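Local coordinates for beta-glucanase (Bacteroides thetaiotaomicron, PDB 6EUG), which probably hydrolyses beta-1,3-galactosidic bonds as a family 43 glycoside hydrolase, this chain being the C-terminal part of a longer protein that also carries a family 16 region, at residues 352-357 with 369-374. Numbering follows the deposited sequence.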
loop_
_atom_site.group_PDB
_atom_site.type_symbol
_atom_site.label_atom_id
_atom_site.label_comp_id
_atom_site.label_asym_id
_atom_site.label_seq_id
_atom_site.Cartn_x
_atom_site.Cartn_y
_atom_site.Cartn_z
ATOM N N TRP A 352 3.884 -15.673 -1.236
ATOM C CA TRP A 352 3.409 -15.450 -2.595
ATOM C C TRP A 352 2.572 -16.671 -2.999
ATOM O O TRP A 352 3.062 -17.823 -2.911
ATOM C CB TRP A 352 4.564 -15.244 -3.585
ATOM C CG TRP A 352 5.372 -13.981 -3.496
ATOM C CD1 TRP A 352 5.421 -13.061 -2.470
ATOM C CD2 TRP A 352 6.385 -13.575 -4.424
ATOM N NE1 TRP A 352 6.342 -12.077 -2.758
ATOM C CE2 TRP A 352 6.943 -12.362 -3.943
ATOM C CE3 TRP A 352 6.839 -14.085 -5.639
ATOM C CZ2 TRP A 352 7.959 -11.667 -4.625
ATOM C CZ3 TRP A 352 7.852 -13.376 -6.329
ATOM C CH2 TRP A 352 8.398 -12.190 -5.810
ATOM N N LEU A 353 1.319 -16.432 -3.414
ATOM C CA LEU A 353 0.354 -17.510 -3.737
ATOM C C LEU A 353 -0.497 -17.089 -4.959
ATOM O O LEU A 353 -0.854 -15.899 -5.090
ATOM C CB LEU A 353 -0.580 -17.814 -2.543
ATOM C CG LEU A 353 0.115 -18.312 -1.248
ATOM C CD1 LEU A 353 -0.824 -18.228 -0.063
ATOM C CD2 LEU A 353 0.635 -19.725 -1.435
ATOM N N PRO A 354 -0.820 -18.023 -5.857
ATOM C CA PRO A 354 -1.761 -17.696 -6.960
ATOM C C PRO A 354 -3.149 -17.282 -6.439
ATOM O O PRO A 354 -3.639 -17.830 -5.434
ATOM C CB PRO A 354 -1.879 -19.041 -7.737
ATOM C CG PRO A 354 -0.710 -19.825 -7.311
ATOM C CD PRO A 354 -0.442 -19.457 -5.889
ATOM N N VAL A 355 -3.754 -16.313 -7.113
ATOM C CA VAL A 355 -5.178 -16.039 -6.943
ATOM C C VAL A 355 -5.999 -16.979 -7.848
ATOM O O VAL A 355 -5.801 -17.033 -9.069
ATOM C CB VAL A 355 -5.508 -14.560 -7.276
ATOM C CG1 VAL A 355 -6.973 -14.254 -6.973
ATOM C CG2 VAL A 355 -4.611 -13.617 -6.475
ATOM N N GLN A 356 -6.936 -17.692 -7.224
ATOM C CA GLN A 356 -7.878 -18.559 -7.908
ATOM C C GLN A 356 -9.246 -17.872 -7.955
ATOM O O GLN A 356 -9.465 -16.877 -7.258
ATOM C CB GLN A 356 -7.906 -19.931 -7.205
ATOM C CG GLN A 356 -6.553 -20.660 -7.334
ATOM C CD GLN A 356 -6.490 -22.007 -6.640
ATOM O OE1 GLN A 356 -7.320 -22.878 -6.875
ATOM N NE2 GLN A 356 -5.477 -22.192 -5.785
ATOM N N PHE A 357 -10.138 -18.342 -8.835
ATOM C CA PHE A 357 -11.472 -17.743 -8.976
ATOM C C PHE A 357 -12.569 -18.799 -8.931
ATOM O O PHE A 357 -12.417 -19.866 -9.526
ATOM C CB PHE A 357 -11.543 -16.924 -10.270
ATOM C CG PHE A 357 -10.600 -15.761 -10.273
ATOM C CD1 PHE A 357 -9.275 -15.937 -10.648
ATOM C CD2 PHE A 357 -11.017 -14.502 -9.868
ATOM C CE1 PHE A 357 -8.399 -14.890 -10.605
ATOM C CE2 PHE A 357 -10.142 -13.443 -9.843
ATOM C CZ PHE A 357 -8.829 -13.638 -10.199
ATOM N N ASP A 369 2.750 -25.118 -0.073
ATOM C CA ASP A 369 4.148 -25.058 0.408
ATOM C C ASP A 369 5.115 -24.693 -0.721
ATOM O O ASP A 369 6.087 -23.959 -0.499
ATOM C CB ASP A 369 4.613 -26.390 1.019
ATOM C CG ASP A 369 4.106 -26.637 2.448
ATOM O OD1 ASP A 369 3.566 -25.749 3.141
ATOM O OD2 ASP A 369 4.259 -27.792 2.898
ATOM N N ARG A 370 4.874 -25.231 -1.917
ATOM C CA ARG A 370 5.755 -25.004 -3.057
ATOM C C ARG A 370 4.892 -25.032 -4.303
ATOM O O ARG A 370 4.054 -25.930 -4.458
ATOM C CB ARG A 370 6.844 -26.095 -3.143
ATOM N N TRP A 371 5.067 -24.042 -5.176
ATOM C CA TRP A 371 4.381 -24.039 -6.481
ATOM C C TRP A 371 5.233 -23.354 -7.514
ATOM O O TRP A 371 6.184 -22.646 -7.162
ATOM C CB TRP A 371 3.016 -23.364 -6.396
ATOM C CG TRP A 371 3.056 -21.936 -5.917
ATOM C CD1 TRP A 371 3.074 -21.513 -4.618
ATOM C CD2 TRP A 371 3.118 -20.769 -6.724
ATOM N NE1 TRP A 371 3.119 -20.138 -4.564
ATOM C CE2 TRP A 371 3.155 -19.653 -5.844
ATOM C CE3 TRP A 371 3.147 -20.545 -8.109
ATOM C CZ2 TRP A 371 3.233 -18.341 -6.307
ATOM C CZ3 TRP A 371 3.205 -19.244 -8.569
ATOM C CH2 TRP A 371 3.243 -18.143 -7.660
ATOM N N ASN A 372 4.891 -23.557 -8.792
ATOM C CA ASN A 372 5.687 -23.030 -9.902
ATOM C C ASN A 372 4.804 -22.236 -10.833
ATOM O O ASN A 372 3.638 -22.578 -11.029
ATOM C CB ASN A 372 6.357 -24.166 -10.702
ATOM C CG ASN A 372 7.584 -24.711 -10.028
ATOM O OD1 ASN A 372 8.660 -24.134 -10.134
ATOM N ND2 ASN A 372 7.442 -25.834 -9.350
ATOM N N PHE A 373 5.365 -21.179 -11.414
ATOM C CA PHE A 373 4.698 -20.445 -12.494
ATOM C C PHE A 373 4.530 -21.335 -13.727
ATOM O O PHE A 373 5.290 -22.288 -13.931
ATOM C CB PHE A 373 5.493 -19.177 -12.875
ATOM C CG PHE A 373 5.466 -18.096 -11.809
ATOM C CD1 PHE A 373 4.378 -17.225 -11.702
ATOM C CD2 PHE A 373 6.514 -17.953 -10.914
ATOM C CE1 PHE A 373 4.348 -16.250 -10.716
ATOM C CE2 PHE A 373 6.495 -16.976 -9.916
ATOM C CZ PHE A 373 5.410 -16.129 -9.811
ATOM N N ASP A 374 3.521 -21.037 -14.540
ATOM C CA ASP A 374 3.426 -21.648 -15.856
ATOM C C ASP A 374 4.489 -20.971 -16.710
ATOM O O ASP A 374 4.822 -21.462 -17.776
ATOM C CB ASP A 374 2.046 -21.453 -16.491
ATOM C CG ASP A 374 0.904 -22.050 -15.658
ATOM O OD1 ASP A 374 1.102 -23.016 -14.884
ATOM O OD2 ASP A 374 -0.224 -21.538 -15.799
#
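Leu353, in the strand 349-357, and Trp371, in the irregular C-terminal tail 369-374, mark the nearest approach of the two backbones, with 8.1 Å between Leu353 CA and Trp371 CA. At that spacing the main chains cannot pair as strands, and one indole bridges the gap. The CB of Trp371 points toward the strand, and with CG lying between the backbone N and the carbonyl carbon (chi1 58°) the ring reaches the backbone of Trp352. There Trp371 NE1 donates to Trp352 O at 2.8 Å, with an angle of 148° at the hydrogen. The oxygen sits almost exactly in the indole plane, whereas the donor is tilted 29° from the carbonyl plane. Tryptophan suits this place because its broad apolar ring can be buried while its N-H satisfies a main-chain oxygen.

Strand 349-357 is the third of four antiparallel strands in one blade of the family 43 five-bladed beta-propeller; the short strand 308-309 joins in parallel at the outer edge. The tail passes alongside, the backbone of Trp371 hydrogen-bonded to that of Ile29, so that the first modelled residues and the C-terminal tail meet here.

Pro354 covers one face of the indole: its CD lies 3.8 Å from the centroid of the five-membered ring, a CH-pi contact, while Pro354 CG reaches Trp371 CE3 at 4.0 Å. Proline's compact, puckered ring, held rigid by closure onto the backbone N, suits the place by presenting CD and CG hydrogens to the pi face. Leu353 comes in obliquely, its CD2 4.4 Å from Trp371 CD1, and its branched apolar side chain also suits contact with Ile365 of strand 363-366. Trp371 CZ3 lies over the Phe373 ring, and Phe334 of strand 332-339 meets the Trp371 ring with nearly parallel planes.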